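Local coordinates for protein putative glycosyltransferase (GalT1) (PDB 4PHS) that probably transfers sugar residues as a glycosyltransferase, this N-terminal part with its GT-D fold binding the nucleoside diphosphate UDP, at residues S30-G35 with T208-V213; L202-P207 with I224-I229. All coordinates share one frame; numbering follows the deposited sequence.

Interaction 1: S30-G35 with T208-V213. With UDP (uridine-5'-diphosphate), chain B.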
loop_
_atom_site.group_PDB
_atom_site.type_symbol
_atom_site.label_atom_id
_atom_site.label_comp_id
_atom_site.label_asym_id
_atom_site.label_seq_id
_atom_site.Cartn_x
_atom_site.Cartn_y
_atom_site.Cartn_z
ATOM N N SER A 30 -6.578 -4.080 -10.750
ATOM C CA SER A 30 -5.399 -4.049 -9.910
ATOM C C SER A 30 -5.368 -2.672 -9.249
ATOM O O SER A 30 -6.002 -1.735 -9.731
ATOM C CB SER A 30 -4.136 -4.298 -10.728
ATOM O OG SER A 30 -4.116 -5.619 -11.247
ATOM N N VAL A 31 -4.684 -2.566 -8.116
ATOM C CA VAL A 31 -4.540 -1.287 -7.427
ATOM C C VAL A 31 -3.071 -0.984 -7.155
ATOM O O VAL A 31 -2.356 -1.814 -6.596
ATOM C CB VAL A 31 -5.273 -1.291 -6.080
ATOM C CG1 VAL A 31 -5.056 0.029 -5.361
ATOM C CG2 VAL A 31 -6.743 -1.551 -6.279
ATOM N N VAL A 32 -2.613 0.191 -7.559
ATOM C CA VAL A 32 -1.262 0.601 -7.222
ATOM C C VAL A 32 -1.331 1.926 -6.487
ATOM O O VAL A 32 -2.045 2.828 -6.910
ATOM C CB VAL A 32 -0.338 0.697 -8.462
ATOM C CG1 VAL A 32 -0.883 1.687 -9.502
ATOM C CG2 VAL A 32 1.039 1.087 -8.031
ATOM N N ARG A 33 -0.637 2.026 -5.361
ATOM C CA ARG A 33 -0.733 3.232 -4.547
ATOM C C ARG A 33 0.577 4.004 -4.464
ATOM O O ARG A 33 1.637 3.419 -4.290
ATOM C CB ARG A 33 -1.217 2.883 -3.134
ATOM C CG ARG A 33 -2.509 2.055 -3.040
ATOM C CD ARG A 33 -2.803 1.608 -1.565
ATOM N NE ARG A 33 -1.641 0.863 -1.096
ATOM C CZ ARG A 33 -0.653 1.349 -0.350
ATOM N NH1 ARG A 33 0.388 0.578 -0.129
ATOM N NH2 ARG A 33 -0.701 2.573 0.173
ATOM N N PHE A 34 0.507 5.325 -4.582
ATOM C CA PHE A 34 1.698 6.152 -4.426
ATOM C C PHE A 34 1.600 6.950 -3.153
ATOM O O PHE A 34 0.647 7.696 -2.969
ATOM C CB PHE A 34 1.852 7.081 -5.640
ATOM C CG PHE A 34 2.280 6.350 -6.879
ATOM C CD1 PHE A 34 1.359 5.625 -7.632
ATOM C CD2 PHE A 34 3.613 6.349 -7.261
ATOM C CE1 PHE A 34 1.766 4.910 -8.763
ATOM C CE2 PHE A 34 4.032 5.650 -8.389
ATOM C CZ PHE A 34 3.110 4.933 -9.140
ATOM N N GLY A 35 2.584 6.784 -2.275
ATOM C CA GLY A 35 2.618 7.494 -1.011
ATOM C C GLY A 35 3.837 8.379 -0.947
ATOM O O GLY A 35 4.508 8.604 -1.960
ATOM N N THR A 208 8.579 -1.558 -4.183
ATOM C CA THR A 208 8.646 -2.711 -5.071
ATOM C C THR A 208 7.258 -3.223 -5.434
ATOM O O THR A 208 7.023 -3.689 -6.552
ATOM C CB THR A 208 9.478 -3.824 -4.434
ATOM O OG1 THR A 208 10.772 -3.298 -4.115
ATOM C CG2 THR A 208 9.609 -5.016 -5.382
ATOM N N ALA A 209 6.326 -3.119 -4.489
ATOM C CA ALA A 209 4.957 -3.539 -4.709
ATOM C C ALA A 209 4.323 -2.850 -5.907
ATOM O O ALA A 209 3.544 -3.457 -6.629
ATOM C CB ALA A 209 4.139 -3.249 -3.460
ATOM N N LYS A 210 4.656 -1.578 -6.104
ATOM C CA LYS A 210 4.044 -0.806 -7.177
ATOM C C LYS A 210 4.462 -1.342 -8.556
ATOM O O LYS A 210 3.627 -1.454 -9.454
ATOM C CB LYS A 210 4.404 0.687 -7.089
ATOM C CG LYS A 210 4.725 1.237 -5.704
ATOM C CD LYS A 210 3.555 1.123 -4.782
ATOM C CE LYS A 210 3.922 1.652 -3.413
ATOM N NZ LYS A 210 2.909 1.169 -2.428
ATOM N N VAL A 211 5.745 -1.663 -8.707
ATOM C CA VAL A 211 6.243 -2.195 -9.981
ATOM C C VAL A 211 5.720 -3.619 -10.179
ATOM O O VAL A 211 5.279 -3.979 -11.272
ATOM C CB VAL A 211 7.783 -2.100 -10.116
ATOM C CG1 VAL A 211 8.494 -2.711 -8.934
ATOM C CG2 VAL A 211 8.257 -2.758 -11.404
ATOM N N LEU A 212 5.709 -4.404 -9.104
ATOM C CA LEU A 212 5.128 -5.745 -9.158
ATOM C C LEU A 212 3.676 -5.718 -9.644
ATOM O O LEU A 212 3.310 -6.424 -10.589
ATOM C CB LEU A 212 5.211 -6.423 -7.788
ATOM C CG LEU A 212 4.731 -7.873 -7.804
ATOM C CD1 LEU A 212 5.474 -8.634 -8.895
ATOM C CD2 LEU A 212 4.927 -8.530 -6.459
ATOM N N VAL A 213 2.843 -4.899 -9.011
ATOM C CA VAL A 213 1.442 -4.786 -9.411
ATOM C C VAL A 213 1.305 -4.374 -10.878
ATOM O O VAL A 213 0.461 -4.904 -11.615
ATOM C CB VAL A 213 0.674 -3.815 -8.491
ATOM C CG1 VAL A 213 -0.718 -3.538 -9.032
ATOM C CG2 VAL A 213 0.598 -4.395 -7.075
HETATM N N1 UDP B . 8.116 -3.873 2.707
HETATM C C2 UDP B . 8.864 -5.013 2.556
HETATM N N3 UDP B . 10.040 -4.971 1.843
HETATM C C4 UDP B . 10.478 -3.781 1.280
HETATM C C5 UDP B . 9.705 -2.632 1.417
HETATM C C6 UDP B . 8.596 -2.670 2.264
HETATM O O2 UDP B . 8.481 -6.071 3.059
HETATM O O4 UDP B . 11.532 -3.741 0.636
HETATM C "C1'" UDP B . 6.815 -3.970 3.404
HETATM C "C2'" UDP B . 6.736 -3.474 4.827
HETATM O "O2'" UDP B . 7.255 -4.415 5.750
HETATM C "C3'" UDP B . 5.227 -3.301 4.972
HETATM C "C4'" UDP B . 4.788 -2.880 3.570
HETATM O "O4'" UDP B . 5.876 -3.167 2.701
HETATM O "O3'" UDP B . 4.599 -4.532 5.292
HETATM C "C5'" UDP B . 4.429 -1.402 3.462
HETATM O "O5'" UDP B . 4.161 -1.089 2.104
HETATM P PA UDP B . 3.836 0.411 1.647
HETATM O O1A UDP B . 3.261 0.333 0.277
HETATM O O2A UDP B . 4.984 1.323 1.835
HETATM O O3A UDP B . 2.684 0.783 2.729
HETATM P PB UDP B . 1.686 2.049 2.879
HETATM O O1B UDP B . 0.391 1.428 3.189
HETATM O O2B UDP B . 1.697 2.909 1.663
HETATM O O3B UDP B . 2.170 2.807 4.088
#

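Interaction 2: L202-P207 with I224-I229. With UDP (uridine-5'-diphosphate), chain B.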
loop_
_atom_site.group_PDB
_atom_site.type_symbol
_atom_site.label_atom_id
_atom_site.label_comp_id
_atom_site.label_asym_id
_atom_site.label_seq_id
_atom_site.Cartn_x
_atom_site.Cartn_y
_atom_site.Cartn_z
ATOM N N LEU A 202 -2.232 -10.121 -3.396
ATOM C CA LEU A 202 -2.179 -8.947 -2.532
ATOM C C LEU A 202 -0.713 -8.677 -2.273
ATOM O O LEU A 202 0.046 -9.598 -1.957
ATOM C CB LEU A 202 -2.897 -9.201 -1.206
ATOM C CG LEU A 202 -4.328 -9.736 -1.268
ATOM C CD1 LEU A 202 -4.897 -9.971 0.128
ATOM C CD2 LEU A 202 -5.187 -8.786 -2.096
ATOM N N VAL A 203 -0.295 -7.426 -2.421
ATOM C CA VAL A 203 1.122 -7.112 -2.286
ATOM C C VAL A 203 1.362 -6.091 -1.186
ATOM O O VAL A 203 0.738 -5.029 -1.169
ATOM C CB VAL A 203 1.712 -6.604 -3.610
ATOM C CG1 VAL A 203 3.234 -6.567 -3.518
ATOM C CG2 VAL A 203 1.281 -7.518 -4.793
HETATM N N MSE A 204 2.249 -6.435 -0.249
HETATM C CA MSE A 204 2.646 -5.523 0.820
HETATM C C MSE A 204 4.158 -5.443 0.808
HETATM O O MSE A 204 4.834 -6.230 1.469
HETATM C CB MSE A 204 2.138 -6.025 2.174
HETATM C CG MSE A 204 0.600 -6.121 2.288
HETATM SE SE MSE A 204 -0.151 -7.652 1.306
HETATM C CE MSE A 204 -1.702 -8.011 2.444
ATOM N N LEU A 205 4.696 -4.521 0.016
ATOM C CA LEU A 205 6.123 -4.581 -0.293
ATOM C C LEU A 205 6.689 -3.226 -0.707
ATOM O O LEU A 205 7.553 -3.140 -1.576
ATOM C CB LEU A 205 6.384 -5.625 -1.385
ATOM C CG LEU A 205 7.750 -6.327 -1.355
ATOM C CD1 LEU A 205 7.839 -7.260 -0.175
ATOM C CD2 LEU A 205 8.015 -7.091 -2.660
ATOM N N GLY A 206 6.205 -2.153 -0.084
ATOM C CA GLY A 206 6.805 -0.840 -0.292
ATOM C C GLY A 206 6.854 -0.442 -1.753
ATOM O O GLY A 206 5.948 -0.779 -2.514
ATOM N N PRO A 207 7.919 0.257 -2.169
ATOM C CA PRO A 207 7.952 0.710 -3.563
ATOM C C PRO A 207 8.007 -0.428 -4.575
ATOM O O PRO A 207 7.519 -0.272 -5.697
ATOM C CB PRO A 207 9.251 1.520 -3.639
ATOM C CG PRO A 207 9.507 1.956 -2.238
ATOM C CD PRO A 207 9.014 0.828 -1.367
ATOM N N ILE A 224 -3.471 -6.376 -5.908
ATOM C CA ILE A 224 -3.854 -5.229 -5.095
ATOM C C ILE A 224 -2.748 -4.873 -4.101
ATOM O O ILE A 224 -2.385 -5.675 -3.228
ATOM C CB ILE A 224 -5.184 -5.489 -4.345
ATOM C CG1 ILE A 224 -6.289 -5.931 -5.330
ATOM C CG2 ILE A 224 -5.603 -4.264 -3.514
ATOM C CD1 ILE A 224 -7.632 -6.226 -4.663
ATOM N N ASP A 225 -2.229 -3.657 -4.243
ATOM C CA ASP A 225 -1.205 -3.098 -3.358
ATOM C C ASP A 225 -1.862 -2.666 -2.042
ATOM O O ASP A 225 -2.586 -1.657 -1.982
ATOM C CB ASP A 225 -0.571 -1.911 -4.093
ATOM C CG ASP A 225 0.339 -1.066 -3.222
ATOM O OD1 ASP A 225 0.735 -1.495 -2.133
ATOM O OD2 ASP A 225 0.687 0.044 -3.678
ATOM N N LEU A 226 -1.605 -3.432 -0.977
ATOM C CA LEU A 226 -2.275 -3.193 0.306
ATOM C C LEU A 226 -1.334 -2.715 1.411
ATOM O O LEU A 226 -1.782 -2.450 2.526
ATOM C CB LEU A 226 -3.019 -4.440 0.781
ATOM C CG LEU A 226 -4.288 -4.740 -0.017
ATOM C CD1 LEU A 226 -5.012 -5.914 0.611
ATOM C CD2 LEU A 226 -5.155 -3.511 -0.029
ATOM N N GLY A 227 -0.046 -2.604 1.109
ATOM C CA GLY A 227 0.882 -1.904 1.992
ATOM C C GLY A 227 0.780 -2.237 3.473
ATOM O O GLY A 227 0.934 -3.403 3.877
ATOM N N HIS A 228 0.553 -1.194 4.278
ATOM C CA HIS A 228 0.517 -1.333 5.741
ATOM C C HIS A 228 -0.852 -1.664 6.338
ATOM O O HIS A 228 -1.093 -1.364 7.514
ATOM C CB HIS A 228 1.061 -0.041 6.372
ATOM C CG HIS A 228 2.560 0.020 6.438
ATOM N ND1 HIS A 228 3.280 1.062 5.903
ATOM C CD2 HIS A 228 3.459 -0.804 7.026
ATOM C CE1 HIS A 228 4.572 0.853 6.115
ATOM N NE2 HIS A 228 4.707 -0.259 6.803
ATOM N N ILE A 229 -1.746 -2.273 5.556
ATOM C CA ILE A 229 -3.078 -2.589 6.067
ATOM C C ILE A 229 -3.050 -3.344 7.398
ATOM O O ILE A 229 -3.898 -3.111 8.252
ATOM C CB ILE A 229 -3.932 -3.339 5.004
ATOM C CG1 ILE A 229 -5.375 -3.475 5.481
ATOM C CG2 ILE A 229 -3.355 -4.733 4.695
ATOM C CD1 ILE A 229 -6.286 -4.092 4.453
HETATM N N1 UDP B . 8.116 -3.873 2.707
HETATM C C2 UDP B . 8.864 -5.013 2.556
HETATM N N3 UDP B . 10.040 -4.971 1.843
HETATM C C4 UDP B . 10.478 -3.781 1.280
HETATM C C5 UDP B . 9.705 -2.632 1.417
HETATM C C6 UDP B . 8.596 -2.670 2.264
HETATM O O2 UDP B . 8.481 -6.071 3.059
HETATM O O4 UDP B . 11.532 -3.741 0.636
HETATM C "C1'" UDP B . 6.815 -3.970 3.404
HETATM C "C2'" UDP B . 6.736 -3.474 4.827
HETATM O "O2'" UDP B . 7.255 -4.415 5.750
HETATM C "C3'" UDP B . 5.227 -3.301 4.972
HETATM C "C4'" UDP B . 4.788 -2.880 3.570
HETATM O "O4'" UDP B . 5.876 -3.167 2.701
HETATM O "O3'" UDP B . 4.599 -4.532 5.292
HETATM C "C5'" UDP B . 4.429 -1.402 3.462
HETATM O "O5'" UDP B . 4.161 -1.089 2.104
HETATM P PA UDP B . 3.836 0.411 1.647
HETATM O O1A UDP B . 3.261 0.333 0.277
HETATM O O2A UDP B . 4.984 1.323 1.835
HETATM O O3A UDP B . 2.684 0.783 2.729
HETATM P PB UDP B . 1.686 2.049 2.879
HETATM O O1B UDP B . 0.391 1.428 3.189
HETATM O O2B UDP B . 1.697 2.909 1.663
HETATM O O3B UDP B . 2.170 2.807 4.088
HETATM O O HOH W 1 2.810 -2.356 -0.608
#

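Interaction 1: S30-G35 with T208-V213
Lys210 reaches past Val32 and across the carbonyl of Arg33 to a phosphate of UDP, bridging strand 30-33 and helix 206-218 of the GT-D glycosyltransferase fold. The helix segment runs nearly antiparallel to the strand, at 150° between their directions, with axes 8.0 Å apart. The lysine begins in apolar surroundings: its CB rests on CG2 of Val32 at 3.5 Å, where a beta-branched valine suits a strand and offers a methyl to the aliphatic stem. The bend at chi2 (-62°) then turns CD toward Arg33 O. CD lies 3.0 Å from Arg33 O, and CE is just as near to that oxygen at 3.0 Å, so the chain passes snugly across the end of the strand. At the tip, NZ donates to O1A of UDP (2.9 Å) and also forms a salt bridge to Asp225, a partner that probably keeps the ammonium charged and in place. A lysine suits this path, its long aliphatic stem lying against the strand and its ammonium meeting the phosphate. Arg33, its chain bent at the third torsion, brings the edge of its guanidinium to the same diphosphate: NH2 donates to O2B over 2.8 Å, fairly straight at 159°, while NH1 adds weak bonds to O1A and O2B. Two cations thus share the charge of the alpha and beta phosphates. Farther back, Ser30 turns its OG to Thr217 and Ala223, leaving CB 3.9 Å from Val213 CG1, the same methyl that sits 3.4 Å from the carbonyl oxygen of Val31.

Interaction 2: L202-P207 with I224-I229
Next to the place where Met204 packs against Gly227, the imidazole of His228 lies flat under the ribose end of UDP, with C5' over the centre of one face, 3.4 Å above its plane. The edge is used too: ND1 donates to O3B, 2.8 Å away and in the ring plane, and the carbon over the face and the hydrogen bond at the edge together probably fix the ring's rotation. NE2 is hydrogen-bonded to NE2 of His250, whose ring plane is turned from it by only about 10°. Histidine suits the place because one flat group supplies both a face for carbon and a polar edge for phosphate. The backbone joins in, His228 N donating to O1B over 2.8 Å, almost straight at 171°. As this residue is the N-cap of helix 229-237, the helix end probably adds favourable polarity. The type II' turn Leu226-Ile229 presents that N-H, and Gly227 takes a positive phi and, having no side chain, leaves room for O1B. Behind the turn is a beta-alpha-beta unit, whose strands 200-204 and 223-225 pair in parallel. Val203 N donates to Ile224 O (2.8 Å), and Val203 O receives Leu226 N (2.8 Å) plus a weak, longer bond from Gly227 N. On one face of the sheet Leu202 lies alongside Ile224, and its CD2 meets CD1 of Leu226 at 4.0 Å. Selenomethionine Met204 has CG 3.2 Å from Gly227 O; the chi2 bend (75°) carries SE and CE onward, and CE touches both Leu226 CB and Ile229 CG2. Beyond it, Gly206 N donates to UDP O5', and a water accepts from Leu205 N beside O1A and Asp225 OD1, whose carboxylate also salt-bridges Lys210.

Overall arrangement
Interactions 1 and 2 lie about 7 Å apart, centre to centre, and both touch the same UDP. Asp225 of interaction 2 ties them together: its OD2 is 2.8 Å from Lys210 NZ, and its OD1 is 2.9 Å from Arg33 NH1. The carboxylate probably acts as a second shell that helps hold both cations at the diphosphate. Helix 206-218 serves both contacts, and Ala209 CB packs on Val203 CG1 at 3.4 Å. Segments 30-35 and 208-213 bring the positive side chains; segments 202-207 and 224-229 bring backbone N-H groups and an imidazole. Tyr49, Ser120, Arg121, Ser156 and Pro177 also hydrogen-bond to the nucleotide.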